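Local coordinates for periplasmic binding protein (PDB 4LJS) that probably captures a small ligand, perhaps a metal chelate or a related cofactor, outside the inner membrane and delivers it to an ABC transporter, at residues A98-P108 with M122-R132; L174-V182 with I297-I305. One frame throughout, in Å; residues are numbered along the deposited sequence. Where two conformers were deposited one is given.

Overall arrangement
The two contacts lie on opposite sides of the chain's centre. Their centres are about 33 Å apart, and they share no helix. Contact 1 sits toward the outside of the lobe built on the parallel sheet, where two short helices meet through an aromatic cluster. It changes from buried packing near the sheet to water-bridged contacts farther out. Contact 2 is more central, about 11 Å from the chain centre. There the long helix 168-188 runs beside helix 299-310. Neither contact has a direct hydrogen bond across it. Contact 1 packs leucines, a valine and a proline round two rings, with two waters bridging its outer parts, while contact 2 relies on aliphatic side chains and a selenomethionine.

Contact 1: A98-P108 with M122-R132; sequences ANLESVLMMKP and MLQTPTFWQAR
W129 sets the six-membered part of its indole against V103, L104 and P108. Its CH2 lies 3.8 Å from CG1 of V103, and the two side chains cross at about a right angle. P108 CG adds a contact at 3.9 Å to CZ3 of W129. F128 covers one face of the indole with CD1. The ring is also held by a hydrogen bond within its own segment: W129 NE1 donates to L123 O at 2.6 Å, and that oxygen lies close to the ring plane. V103 CG1 is anti to the backbone N (chi1 174°), which sends CG1 to the indole and CG2 to L123. L123 CD2 meets V103 CG2 and also reaches the backbone, 3.6 Å from N99 C. Replacing W129 by an alanine is likely to open a gap beside V103 and P108 and to leave L123 O without its indole donor.

Helices 100-106 and 126-130 are the successive crossover helices that lead into strands 110-113 and 135-138 of the parallel sheet. L111 of strand 110-113 touches both V103 and W129 and closes the inner side. The axes make an angle of 33° and come no nearer than 13.5 Å, so large side chains fill the distance.

The outer side is looser. R132 is exposed, and L104 CD2 sits over one face of its guanidinium, 3.4 Å from NE. A water accepts from R132 NE at 2.8 Å and gives only a weak bond to L104 O. Another water accepts from L100 N at 2.9 Å and donates to M122 O. N99 caps helix 100-106, its OD1 accepting from both S102 N and S102 OG on one face of the amide.

Contact 2: L174-V182 with I297-I305; sequences LIQEMQQSV and IRLLDSIDI. Unlike the reference sequence in segment 297-305: S302 (reference Gly).
Helices 174-182 and 299-305 run nearly parallel, with 14° between their directions and 10.4 Å between their axes, and M178 meets L300 with CA atoms 6.2 Å apart. M178 gives the largest share of the buried surface. Its selenium lies 3.8 Å from L300 N and also packs obliquely against CB of L299. Farther back, M178 CB meets I303 CD1 at 3.6 Å, and CG is shared between I303 CD1 and L300 CD1. I303 divides its branches. CG1 is anti to the carbonyl carbon (chi1 -73°) and carries CD1 to M178 and V182. CG2 instead turns to S181 OG, 3.8 Å away. At the other end, CD1 of I297 lies 3.7 Å from L174 CD1 and also touches CB of the same leucine. E177 stretches out beside L300, and its OE2 lies 3.9 Å from CD2 of L300.

The long helix 168-188 separates the two lobe sheets in sequence. This matches the rigid helical connection of metal-chelate binding proteins in this clan. Helix 151-164 touches M178 through Y155 and I158, and I303 through M151, so the packing continues to a third helix. R298 and D301 take no part in the contact. R298 NE bonds to D301 OD1 from above the carboxylate plane, and salt bridges to E56 and R80 extend this pair.

No hydrogen bond joins the two segments. The fit of the side chains, from L174–I297 through M178 to V182–I303, probably sets how the helices lie against each other. E177 OE2 and D304 OD2 lie 6.6 Å apart and carry like charges. They would probably add little attraction, which leaves apolar burial as the main source of adhesion.

Contact 1: A98-P108 with M122-R132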
# COMPACT_ATOMS: atom_id res chain seq x y z
N ALA A 98 12.48 -15.21 -6.21
CA ALA A 98 12.37 -13.93 -6.90
C ALA A 98 13.63 -13.67 -7.71
O ALA A 98 14.39 -12.75 -7.43
CB ALA A 98 12.11 -12.77 -5.90
N ASN A 99 13.85 -14.51 -8.71
CA ASN A 99 14.96 -14.33 -9.63
C ASN A 99 14.47 -14.78 -11.00
O ASN A 99 13.47 -15.49 -11.10
CB ASN A 99 16.18 -15.14 -9.21
CG ASN A 99 15.88 -16.62 -9.12
OD1 ASN A 99 15.81 -17.30 -10.13
ND2 ASN A 99 15.68 -17.11 -7.90
N LEU A 100 15.18 -14.36 -12.04
CA LEU A 100 14.69 -14.57 -13.39
C LEU A 100 14.54 -16.05 -13.73
O LEU A 100 13.56 -16.46 -14.36
CB LEU A 100 15.58 -13.83 -14.40
CG LEU A 100 15.23 -14.00 -15.89
CD1 LEU A 100 13.82 -13.49 -16.21
CD2 LEU A 100 16.27 -13.30 -16.76
N GLU A 101 15.50 -16.86 -13.29
CA GLU A 101 15.51 -18.27 -13.65
C GLU A 101 14.29 -19.01 -13.07
O GLU A 101 13.65 -19.79 -13.77
CB GLU A 101 16.82 -18.93 -13.23
CG GLU A 101 17.40 -19.83 -14.28
CD GLU A 101 18.77 -20.37 -13.92
OE1 GLU A 101 19.79 -19.70 -14.23
OE2 GLU A 101 18.83 -21.48 -13.33
N SER A 102 13.97 -18.76 -11.80
CA SER A 102 12.79 -19.37 -11.17
C SER A 102 11.48 -18.90 -11.80
O SER A 102 10.56 -19.69 -12.03
CB SER A 102 12.76 -19.08 -9.66
OG SER A 102 13.98 -19.43 -9.04
N VAL A 103 11.38 -17.60 -12.06
CA VAL A 103 10.16 -17.05 -12.66
C VAL A 103 9.93 -17.54 -14.11
O VAL A 103 8.79 -17.77 -14.50
CB VAL A 103 10.12 -15.52 -12.56
CG1 VAL A 103 8.93 -14.96 -13.32
CG2 VAL A 103 10.04 -15.12 -11.09
N LEU A 104 11.01 -17.71 -14.87
CA LEU A 104 10.91 -18.33 -16.19
C LEU A 104 10.27 -19.73 -16.10
O LEU A 104 9.39 -20.06 -16.88
CB LEU A 104 12.28 -18.40 -16.87
CG LEU A 104 12.79 -17.09 -17.50
CD1 LEU A 104 14.27 -17.17 -17.89
CD2 LEU A 104 11.94 -16.69 -18.70
N MSE A 105 10.73 -20.52 -15.13
CA MSE A 105 10.23 -21.87 -14.92
C MSE A 105 8.73 -21.89 -14.63
O MSE A 105 8.02 -22.83 -15.00
CB MSE A 105 11.00 -22.56 -13.78
CG MSE A 105 10.40 -23.89 -13.29
SE MSE A 105 9.06 -23.72 -11.86
CE MSE A 105 10.19 -22.87 -10.50
N MSE A 106 8.25 -20.85 -13.96
CA MSE A 106 6.84 -20.75 -13.57
C MSE A 106 5.93 -20.43 -14.75
O MSE A 106 4.73 -20.67 -14.68
CB MSE A 106 6.68 -19.65 -12.52
CG MSE A 106 7.29 -19.98 -11.19
SE MSE A 106 7.20 -18.45 -10.00
CE MSE A 106 8.51 -19.09 -8.69
N LYS A 107 6.51 -19.84 -15.80
CA LYS A 107 5.78 -19.46 -17.00
C LYS A 107 4.56 -18.59 -16.70
O LYS A 107 3.42 -19.01 -16.93
CB LYS A 107 5.36 -20.70 -17.81
CG LYS A 107 6.54 -21.46 -18.39
CD LYS A 107 6.10 -22.60 -19.30
CE LYS A 107 5.42 -22.08 -20.55
NZ LYS A 107 5.39 -23.13 -21.61
N PRO A 108 4.79 -17.39 -16.18
CA PRO A 108 3.65 -16.52 -15.88
C PRO A 108 3.05 -15.98 -17.17
O PRO A 108 3.73 -15.93 -18.20
CB PRO A 108 4.29 -15.38 -15.10
CG PRO A 108 5.67 -15.28 -15.69
CD PRO A 108 6.08 -16.71 -15.94
N MSE A 122 16.67 -7.73 -12.34
CA MSE A 122 15.64 -8.45 -11.61
C MSE A 122 14.85 -9.39 -12.53
O MSE A 122 15.41 -10.32 -13.09
CB MSE A 122 14.68 -7.47 -10.92
CG MSE A 122 14.56 -7.65 -9.41
SE MSE A 122 14.37 -9.52 -8.83
CE MSE A 122 14.69 -9.23 -6.93
N LEU A 123 13.56 -9.13 -12.69
CA LEU A 123 12.69 -10.05 -13.43
C LEU A 123 12.50 -9.67 -14.91
O LEU A 123 11.60 -10.21 -15.56
CB LEU A 123 11.33 -10.19 -12.74
CG LEU A 123 11.39 -10.63 -11.28
CD1 LEU A 123 9.99 -10.98 -10.78
CD2 LEU A 123 12.36 -11.81 -11.10
N GLN A 124 13.31 -8.76 -15.42
CA GLN A 124 13.29 -8.35 -16.82
C GLN A 124 12.15 -7.48 -17.26
O GLN A 124 11.17 -7.41 -16.60
CB GLN A 124 13.42 -9.54 -17.76
CG GLN A 124 14.85 -9.95 -18.02
CD GLN A 124 15.58 -9.05 -18.99
OE1 GLN A 124 16.76 -9.21 -19.20
NE2 GLN A 124 14.89 -8.14 -19.59
N THR A 125 12.29 -6.84 -18.40
CA THR A 125 11.38 -5.78 -18.87
C THR A 125 10.05 -6.27 -19.46
O THR A 125 9.91 -7.45 -19.81
CB THR A 125 12.08 -4.97 -19.97
OG1 THR A 125 12.34 -5.82 -21.08
CG2 THR A 125 13.38 -4.36 -19.44
N PRO A 126 9.06 -5.36 -19.59
CA PRO A 126 7.81 -5.67 -20.29
C PRO A 126 8.04 -6.19 -21.70
O PRO A 126 7.35 -7.10 -22.15
CB PRO A 126 7.11 -4.32 -20.37
CG PRO A 126 7.57 -3.61 -19.13
CD PRO A 126 9.00 -4.03 -18.95
N THR A 127 9.01 -5.60 -22.39
CA THR A 127 9.37 -6.02 -23.74
C THR A 127 9.85 -7.47 -23.78
O THR A 127 9.52 -8.22 -24.70
CB THR A 127 10.45 -5.08 -24.33
OG1 THR A 127 9.85 -3.80 -24.59
CG2 THR A 127 11.01 -5.64 -25.63
N PHE A 128 10.62 -7.86 -22.77
CA PHE A 128 11.11 -9.23 -22.66
C PHE A 128 9.94 -10.20 -22.52
O PHE A 128 9.87 -11.21 -23.22
CB PHE A 128 12.05 -9.34 -21.46
CG PHE A 128 12.49 -10.74 -21.15
CD1 PHE A 128 11.75 -11.54 -20.29
CD2 PHE A 128 13.65 -11.26 -21.70
CE1 PHE A 128 12.15 -12.84 -19.99
CE2 PHE A 128 14.06 -12.56 -21.41
CZ PHE A 128 13.30 -13.35 -20.54
N TRP A 129 9.03 -9.88 -21.62
CA TRP A 129 7.90 -10.75 -21.32
C TRP A 129 6.86 -10.77 -22.44
O TRP A 129 6.20 -11.79 -22.66
CB TRP A 129 7.26 -10.36 -19.99
CG TRP A 129 8.13 -10.75 -18.84
CD1 TRP A 129 8.83 -9.92 -18.03
CD2 TRP A 129 8.43 -12.09 -18.41
NE1 TRP A 129 9.55 -10.65 -17.11
CE2 TRP A 129 9.31 -11.99 -17.32
CE3 TRP A 129 8.02 -13.36 -18.84
CZ2 TRP A 129 9.80 -13.10 -16.64
CZ3 TRP A 129 8.51 -14.48 -18.18
CH2 TRP A 129 9.39 -14.34 -17.08
N GLN A 130 6.72 -9.66 -23.14
CA GLN A 130 5.77 -9.59 -24.24
C GLN A 130 6.20 -10.51 -25.38
O GLN A 130 5.38 -11.01 -26.14
CB GLN A 130 5.58 -8.14 -24.71
CG GLN A 130 4.66 -7.34 -23.79
CD GLN A 130 4.74 -5.84 -24.00
OE1 GLN A 130 5.54 -5.36 -24.80
NE2 GLN A 130 3.90 -5.09 -23.29
N ALA A 131 7.50 -10.76 -25.46
CA ALA A 131 8.01 -11.68 -26.47
C ALA A 131 7.74 -13.12 -26.04
O ALA A 131 7.78 -14.05 -26.85
CB ALA A 131 9.50 -11.46 -26.68
N ARG A 132 7.46 -13.31 -24.75
CA ARG A 132 7.12 -14.62 -24.22
C ARG A 132 5.61 -14.75 -24.03
O ARG A 132 5.13 -15.63 -23.32
CB ARG A 132 7.85 -14.86 -22.89
CG ARG A 132 9.35 -14.66 -22.99
CD ARG A 132 10.10 -15.09 -21.73
NE ARG A 132 10.00 -16.53 -21.44
CZ ARG A 132 10.63 -17.49 -22.11
NH1 ARG A 132 11.41 -17.19 -23.15
NH2 ARG A 132 10.48 -18.77 -21.76
O HOH W 1 17.33 -12.47 -11.53
O HOH W 2 8.65 -17.96 -19.49

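Contact 2: L174-V182 with I297-I305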
# COMPACT_ATOMS: atom_id res chain seq x y z
N LEU A 174 -14.92 -1.79 -3.77
CA LEU A 174 -13.80 -1.55 -2.86
C LEU A 174 -13.36 -0.08 -2.86
O LEU A 174 -13.13 0.51 -1.81
CB LEU A 174 -12.62 -2.46 -3.21
CG LEU A 174 -12.89 -3.94 -2.99
CD1 LEU A 174 -11.78 -4.77 -3.61
CD2 LEU A 174 -13.05 -4.26 -1.51
N ILE A 175 -13.24 0.49 -4.05
CA ILE A 175 -12.87 1.89 -4.21
C ILE A 175 -13.92 2.81 -3.58
O ILE A 175 -13.58 3.75 -2.85
CB ILE A 175 -12.70 2.22 -5.70
CG1 ILE A 175 -11.40 1.60 -6.23
CG2 ILE A 175 -12.75 3.72 -5.95
CD1 ILE A 175 -11.32 1.55 -7.73
N GLN A 176 -15.19 2.54 -3.86
CA GLN A 176 -16.27 3.35 -3.35
C GLN A 176 -16.34 3.35 -1.82
O GLN A 176 -16.63 4.37 -1.20
CB GLN A 176 -17.62 2.91 -3.93
CG GLN A 176 -18.74 3.91 -3.66
CD GLN A 176 -20.12 3.34 -3.93
OE1 GLN A 176 -20.96 3.98 -4.57
NE2 GLN A 176 -20.38 2.13 -3.43
N GLU A 177 -16.06 2.20 -1.21
CA GLU A 177 -16.05 2.08 0.24
C GLU A 177 -15.05 3.07 0.83
O GLU A 177 -15.34 3.79 1.79
CB GLU A 177 -15.68 0.65 0.64
CG GLU A 177 -15.32 0.44 2.11
CD GLU A 177 -15.07 -1.02 2.45
OE1 GLU A 177 -14.81 -1.82 1.52
OE2 GLU A 177 -15.15 -1.37 3.65
N MSE A 178 -13.86 3.10 0.24
CA MSE A 178 -12.79 3.98 0.68
C MSE A 178 -13.14 5.45 0.45
O MSE A 178 -12.97 6.30 1.34
CB MSE A 178 -11.49 3.61 -0.02
CG MSE A 178 -10.95 2.25 0.44
SE MSE A 178 -9.22 1.74 -0.35
CE MSE A 178 -9.71 1.65 -2.20
N GLN A 179 -13.63 5.76 -0.75
CA GLN A 179 -13.98 7.13 -1.09
C GLN A 179 -15.12 7.67 -0.23
O GLN A 179 -15.08 8.83 0.21
CB GLN A 179 -14.35 7.23 -2.56
CG GLN A 179 -13.22 6.93 -3.53
CD GLN A 179 -13.65 7.12 -4.98
OE1 GLN A 179 -14.81 6.93 -5.31
NE2 GLN A 179 -12.71 7.50 -5.83
N GLN A 180 -16.13 6.85 0.01
CA GLN A 180 -17.27 7.26 0.83
C GLN A 180 -16.84 7.51 2.27
O GLN A 180 -17.38 8.38 2.95
CB GLN A 180 -18.38 6.21 0.78
CG GLN A 180 -19.13 6.18 -0.54
CD GLN A 180 -20.23 5.15 -0.57
OE1 GLN A 180 -20.39 4.35 0.36
NE2 GLN A 180 -21.01 5.15 -1.64
N SER A 181 -15.88 6.72 2.73
CA SER A 181 -15.37 6.83 4.08
C SER A 181 -14.64 8.15 4.30
O SER A 181 -14.90 8.86 5.29
CB SER A 181 -14.45 5.64 4.38
OG SER A 181 -13.95 5.72 5.69
N VAL A 182 -13.74 8.49 3.38
CA VAL A 182 -13.03 9.76 3.42
C VAL A 182 -14.01 10.94 3.41
O VAL A 182 -13.90 11.85 4.22
CB VAL A 182 -12.04 9.90 2.23
CG1 VAL A 182 -11.53 11.33 2.12
CG2 VAL A 182 -10.86 8.91 2.35
N ILE A 297 -4.92 -2.40 -2.08
CA ILE A 297 -6.13 -2.58 -1.27
C ILE A 297 -5.95 -2.23 0.22
O ILE A 297 -6.92 -1.89 0.88
CB ILE A 297 -6.72 -4.02 -1.44
CG1 ILE A 297 -8.17 -4.08 -0.97
CG2 ILE A 297 -5.86 -5.05 -0.72
CD1 ILE A 297 -9.09 -3.10 -1.67
N ARG A 298 -4.72 -2.29 0.73
CA ARG A 298 -4.47 -2.04 2.16
C ARG A 298 -4.55 -0.54 2.52
O ARG A 298 -4.40 -0.16 3.69
CB ARG A 298 -3.14 -2.64 2.62
CG ARG A 298 -3.04 -4.17 2.48
CD ARG A 298 -4.18 -4.87 3.23
NE ARG A 298 -4.10 -4.63 4.67
CZ ARG A 298 -3.36 -5.34 5.51
NH1 ARG A 298 -2.61 -6.35 5.06
NH2 ARG A 298 -3.37 -5.04 6.80
N LEU A 299 -4.80 0.29 1.52
CA LEU A 299 -5.10 1.70 1.76
C LEU A 299 -6.30 1.85 2.72
O LEU A 299 -6.40 2.84 3.44
CB LEU A 299 -5.39 2.41 0.43
CG LEU A 299 -5.77 3.89 0.51
CD1 LEU A 299 -4.75 4.68 1.33
CD2 LEU A 299 -5.91 4.48 -0.87
N LEU A 300 -7.20 0.87 2.72
CA LEU A 300 -8.33 0.88 3.64
C LEU A 300 -7.89 0.92 5.11
O LEU A 300 -8.50 1.62 5.92
CB LEU A 300 -9.24 -0.33 3.40
CG LEU A 300 -10.49 -0.41 4.29
CD1 LEU A 300 -11.34 0.86 4.17
CD2 LEU A 300 -11.31 -1.66 3.98
N ASP A 301 -6.83 0.18 5.43
CA ASP A 301 -6.30 0.15 6.80
C ASP A 301 -5.80 1.53 7.24
O ASP A 301 -6.05 1.97 8.37
CB ASP A 301 -5.16 -0.88 6.93
CG ASP A 301 -5.64 -2.31 6.77
OD1 ASP A 301 -5.80 -2.76 5.61
OD2 ASP A 301 -5.83 -2.99 7.79
N SER A 302 -5.08 2.21 6.35
CA SER A 302 -4.55 3.53 6.69
C SER A 302 -5.63 4.60 6.78
O SER A 302 -5.58 5.46 7.66
CB SER A 302 -3.44 3.96 5.74
OG SER A 302 -3.81 3.83 4.38
N ILE A 303 -6.61 4.55 5.87
CA ILE A 303 -7.77 5.44 5.95
C ILE A 303 -8.42 5.35 7.33
O ILE A 303 -8.69 6.36 7.97
CB ILE A 303 -8.83 5.12 4.88
CG1 ILE A 303 -8.36 5.56 3.50
CG2 ILE A 303 -10.14 5.82 5.20
CD1 ILE A 303 -9.23 5.03 2.37
N ASP A 304 -8.66 4.12 7.79
CA ASP A 304 -9.26 3.88 9.10
C ASP A 304 -8.42 4.39 10.26
O ASP A 304 -8.93 5.05 11.17
CB ASP A 304 -9.58 2.40 9.28
CG ASP A 304 -10.77 1.95 8.46
OD1 ASP A 304 -11.49 2.82 7.92
OD2 ASP A 304 -11.01 0.73 8.35
N ILE A 305 -7.13 4.09 10.24
CA ILE A 305 -6.24 4.52 11.31
C ILE A 305 -6.12 6.04 11.35
O ILE A 305 -6.22 6.66 12.41
CB ILE A 305 -4.85 3.87 11.20
CG1 ILE A 305 -4.97 2.36 11.43
CG2 ILE A 305 -3.87 4.51 12.19
CD1 ILE A 305 -3.68 1.59 11.26